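Local coordinates for putative cell surface protein (Streptococcus pyogenes, PDB 4OFQ) that is an antigen I/II-family cell-surface protein that probably serves as an adhesin, its C-terminal region built from beta-sandwich domains and carrying a bound calcium ion, at residues Ala87-Leu97 / Phe138-Ile149. Residues are numbered along the deposited sequence; the frame is centred on the assembly and turned at random.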
# COMPACT_ATOMS: atom_id res chain seq x y z
N ALA A 87 -14.91 -21.93 -7.82
CA ALA A 87 -15.19 -22.23 -9.22
C ALA A 87 -16.32 -21.35 -9.69
O ALA A 87 -17.06 -20.79 -8.88
CB ALA A 87 -15.56 -23.70 -9.38
N ALA A 88 -16.47 -21.23 -11.00
CA ALA A 88 -17.53 -20.42 -11.60
C ALA A 88 -18.94 -20.84 -11.19
O ALA A 88 -19.87 -20.04 -11.26
CB ALA A 88 -17.40 -20.41 -13.10
N ASN A 89 -19.10 -22.09 -10.77
CA ASN A 89 -20.40 -22.58 -10.34
C ASN A 89 -20.67 -22.29 -8.87
O ASN A 89 -21.67 -22.74 -8.31
CB ASN A 89 -20.55 -24.07 -10.64
CG ASN A 89 -19.63 -24.94 -9.79
OD1 ASN A 89 -18.74 -24.43 -9.09
ND2 ASN A 89 -19.83 -26.25 -9.85
N GLY A 90 -19.76 -21.55 -8.25
CA GLY A 90 -19.89 -21.18 -6.85
C GLY A 90 -19.20 -22.12 -5.86
O GLY A 90 -19.09 -21.77 -4.69
N ASP A 91 -18.75 -23.28 -6.32
CA ASP A 91 -18.13 -24.26 -5.41
C ASP A 91 -16.90 -23.69 -4.71
O ASP A 91 -16.04 -23.07 -5.34
CB ASP A 91 -17.69 -25.53 -6.16
CG ASP A 91 -18.86 -26.37 -6.65
OD1 ASP A 91 -20.01 -26.05 -6.31
OD2 ASP A 91 -18.61 -27.35 -7.38
N ASP A 92 -16.81 -23.91 -3.40
CA ASP A 92 -15.58 -23.65 -2.66
C ASP A 92 -14.62 -24.79 -2.97
O ASP A 92 -14.89 -25.94 -2.62
CB ASP A 92 -15.88 -23.59 -1.16
CG ASP A 92 -14.63 -23.45 -0.31
OD1 ASP A 92 -13.54 -23.15 -0.85
OD2 ASP A 92 -14.74 -23.65 0.92
N VAL A 93 -13.51 -24.50 -3.65
CA VAL A 93 -12.60 -25.56 -4.07
C VAL A 93 -11.30 -25.59 -3.26
O VAL A 93 -10.37 -26.32 -3.61
CB VAL A 93 -12.28 -25.52 -5.60
CG1 VAL A 93 -13.56 -25.68 -6.41
CG2 VAL A 93 -11.57 -24.23 -5.98
N THR A 94 -11.26 -24.82 -2.18
CA THR A 94 -10.04 -24.74 -1.36
C THR A 94 -9.55 -26.11 -0.87
O THR A 94 -8.35 -26.36 -0.84
CB THR A 94 -10.22 -23.79 -0.14
OG1 THR A 94 -11.35 -24.19 0.63
CG2 THR A 94 -10.42 -22.36 -0.62
N ASN A 95 -10.48 -26.99 -0.51
CA ASN A 95 -10.08 -28.29 0.03
C ASN A 95 -9.69 -29.29 -1.06
O ASN A 95 -9.29 -30.42 -0.76
CB ASN A 95 -11.18 -28.87 0.92
CG ASN A 95 -11.47 -28.00 2.12
OD1 ASN A 95 -12.57 -28.02 2.68
ND2 ASN A 95 -10.48 -27.20 2.54
N LEU A 96 -9.81 -28.88 -2.32
CA LEU A 96 -9.47 -29.74 -3.45
C LEU A 96 -8.06 -29.46 -3.96
O LEU A 96 -7.59 -30.13 -4.89
CB LEU A 96 -10.45 -29.54 -4.60
CG LEU A 96 -11.92 -29.69 -4.25
CD1 LEU A 96 -12.77 -29.57 -5.50
CD2 LEU A 96 -12.19 -31.02 -3.54
N LEU A 97 -7.41 -28.46 -3.36
CA LEU A 97 -6.11 -27.98 -3.82
C LEU A 97 -5.08 -28.00 -2.70
O LEU A 97 -5.35 -27.53 -1.59
CB LEU A 97 -6.23 -26.52 -4.29
CG LEU A 97 -7.25 -26.22 -5.40
CD1 LEU A 97 -7.43 -24.71 -5.51
CD2 LEU A 97 -6.76 -26.80 -6.72
N PHE A 138 -10.89 -33.35 -10.54
CA PHE A 138 -10.88 -31.91 -10.75
C PHE A 138 -11.11 -31.59 -12.23
O PHE A 138 -11.79 -30.62 -12.57
CB PHE A 138 -9.54 -31.34 -10.25
CG PHE A 138 -9.53 -29.85 -10.10
CD1 PHE A 138 -10.02 -29.24 -8.95
CD2 PHE A 138 -9.00 -29.05 -11.10
CE1 PHE A 138 -9.99 -27.85 -8.81
CE2 PHE A 138 -8.97 -27.67 -10.97
CZ PHE A 138 -9.47 -27.07 -9.83
N TYR A 139 -10.54 -32.43 -13.09
CA TYR A 139 -10.71 -32.28 -14.52
C TYR A 139 -12.18 -32.45 -14.91
O TYR A 139 -12.75 -31.65 -15.66
CB TYR A 139 -9.86 -33.31 -15.27
CG TYR A 139 -10.16 -33.31 -16.74
CD1 TYR A 139 -9.80 -32.23 -17.54
CD2 TYR A 139 -10.82 -34.38 -17.35
CE1 TYR A 139 -10.08 -32.20 -18.89
CE2 TYR A 139 -11.10 -34.37 -18.71
CZ TYR A 139 -10.73 -33.27 -19.47
OH TYR A 139 -11.01 -33.24 -20.82
N LYS A 140 -12.81 -33.50 -14.39
CA LYS A 140 -14.19 -33.79 -14.71
C LYS A 140 -15.15 -32.73 -14.17
O LYS A 140 -16.08 -32.30 -14.85
CB LYS A 140 -14.55 -35.19 -14.18
CG LYS A 140 -15.94 -35.68 -14.51
CD LYS A 140 -16.11 -37.10 -13.98
CE LYS A 140 -17.40 -37.73 -14.48
NZ LYS A 140 -17.60 -39.08 -13.86
N ALA A 141 -14.89 -32.27 -12.95
CA ALA A 141 -15.79 -31.33 -12.28
C ALA A 141 -15.69 -29.90 -12.80
O ALA A 141 -16.70 -29.21 -12.92
CB ALA A 141 -15.57 -31.36 -10.77
N TYR A 142 -14.47 -29.44 -13.08
CA TYR A 142 -14.26 -28.02 -13.40
C TYR A 142 -13.63 -27.77 -14.76
O TYR A 142 -14.18 -27.03 -15.56
CB TYR A 142 -13.47 -27.32 -12.29
CG TYR A 142 -14.13 -27.54 -10.95
CD1 TYR A 142 -15.34 -26.93 -10.64
CD2 TYR A 142 -13.58 -28.41 -10.02
CE1 TYR A 142 -15.96 -27.15 -9.43
CE2 TYR A 142 -14.21 -28.66 -8.82
CZ TYR A 142 -15.39 -28.03 -8.53
OH TYR A 142 -16.01 -28.27 -7.32
N VAL A 143 -12.49 -28.40 -15.03
CA VAL A 143 -11.73 -28.13 -16.25
C VAL A 143 -12.51 -28.46 -17.53
O VAL A 143 -12.63 -27.64 -18.44
CB VAL A 143 -10.42 -28.91 -16.27
CG1 VAL A 143 -9.66 -28.64 -17.56
CG2 VAL A 143 -9.58 -28.57 -15.03
N GLN A 144 -13.04 -29.68 -17.58
CA GLN A 144 -13.77 -30.17 -18.74
C GLN A 144 -15.11 -29.44 -18.92
O GLN A 144 -15.69 -29.45 -20.02
CB GLN A 144 -14.00 -31.68 -18.63
CG GLN A 144 -14.51 -32.35 -19.89
CD GLN A 144 -14.57 -33.86 -19.75
OE1 GLN A 144 -15.05 -34.38 -18.74
NE2 GLN A 144 -14.09 -34.58 -20.76
N LYS A 145 -15.60 -28.83 -17.85
CA LYS A 145 -16.82 -28.03 -17.92
C LYS A 145 -16.54 -26.56 -18.21
O LYS A 145 -17.46 -25.74 -18.31
CB LYS A 145 -17.62 -28.17 -16.62
CG LYS A 145 -18.08 -29.61 -16.35
CD LYS A 145 -18.97 -29.68 -15.12
CE LYS A 145 -19.45 -31.10 -14.88
NZ LYS A 145 -20.27 -31.20 -13.63
N GLY A 146 -15.26 -26.21 -18.35
CA GLY A 146 -14.87 -24.85 -18.65
C GLY A 146 -15.19 -23.87 -17.53
O GLY A 146 -15.48 -22.70 -17.76
N LEU A 147 -15.14 -24.36 -16.29
CA LEU A 147 -15.46 -23.54 -15.13
C LEU A 147 -14.20 -22.93 -14.53
O LEU A 147 -13.43 -23.61 -13.84
CB LEU A 147 -16.20 -24.39 -14.09
CG LEU A 147 -17.54 -24.99 -14.52
CD1 LEU A 147 -18.09 -26.00 -13.51
CD2 LEU A 147 -18.54 -23.88 -14.74
N ASP A 148 -13.99 -21.64 -14.79
CA ASP A 148 -12.83 -20.93 -14.26
C ASP A 148 -12.78 -20.96 -12.73
O ASP A 148 -13.81 -21.01 -12.06
CB ASP A 148 -12.82 -19.46 -14.69
CG ASP A 148 -12.71 -19.28 -16.20
OD1 ASP A 148 -12.31 -20.22 -16.92
OD2 ASP A 148 -13.02 -18.16 -16.65
N ILE A 149 -11.58 -20.90 -12.19
CA ILE A 149 -11.40 -20.78 -10.75
C ILE A 149 -10.96 -19.35 -10.45
O ILE A 149 -10.08 -18.82 -11.13
CB ILE A 149 -10.36 -21.77 -10.20
CG1 ILE A 149 -10.58 -23.18 -10.79
CG2 ILE A 149 -10.40 -21.80 -8.66
CD1 ILE A 149 -11.95 -23.77 -10.48
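Y142 of helix 135-143 pushes its ring into the loop 88-96 that joins two strands of a beta-sandwich domain of the antigen I/II C-terminal region. With CG anti to the carbonyl carbon (chi1 -53°), the ring is directed at the loop between A87 and L96. V93 runs antiparallel to the Y142 side chain and sets CG1 off-centre against the ring, 4.1 Å from the centroid, as a CH-pi contact. CB of A87 approaches obliquely, 3.5 Å from Y142 CD1, while L96 comes in roughly perpendicular to the Y142 side chain, and L96 CD1 lies at the ring edge, 3.7 Å from Y142 CE2. A141 CB, from the same helix, lies over one face of the Y142 ring, displaced from its centre. Next to Y142, F138 meets the start of strand 97-102, its CE1 4.0 Å from CD2 of L97, and Y142 CD2 lies over one face of the F138 ring, offset toward the rim.

The loop starts with a type I turn, A87 to G90. After the helix, a Schellman motif at G146 turns the chain toward strand 149-157. There A87 and I149 form an antiparallel non-hydrogen-bonded pair, with CD1 of I149 against A87 CB. Just beyond, A88 N gives D148 O a weak hydrogen bond, and L147 CD2 packs on A88 CB. I149 CG2 touches V93 CG2, and I85 of strand 80-87 packs against both side chains.

Within the loop, N89 OD1 accepts from D91 N in an Asx turn, and N89 ND2 bonds D91 OD2 weakly. The amide of N89 stands nearly perpendicular to the Y142 ring. D91's carboxylate is also almost upright to that ring, and its OD2, at the ring edge, accepts the phenol hydrogen on its anti side, 2.8 Å from Y142 OH.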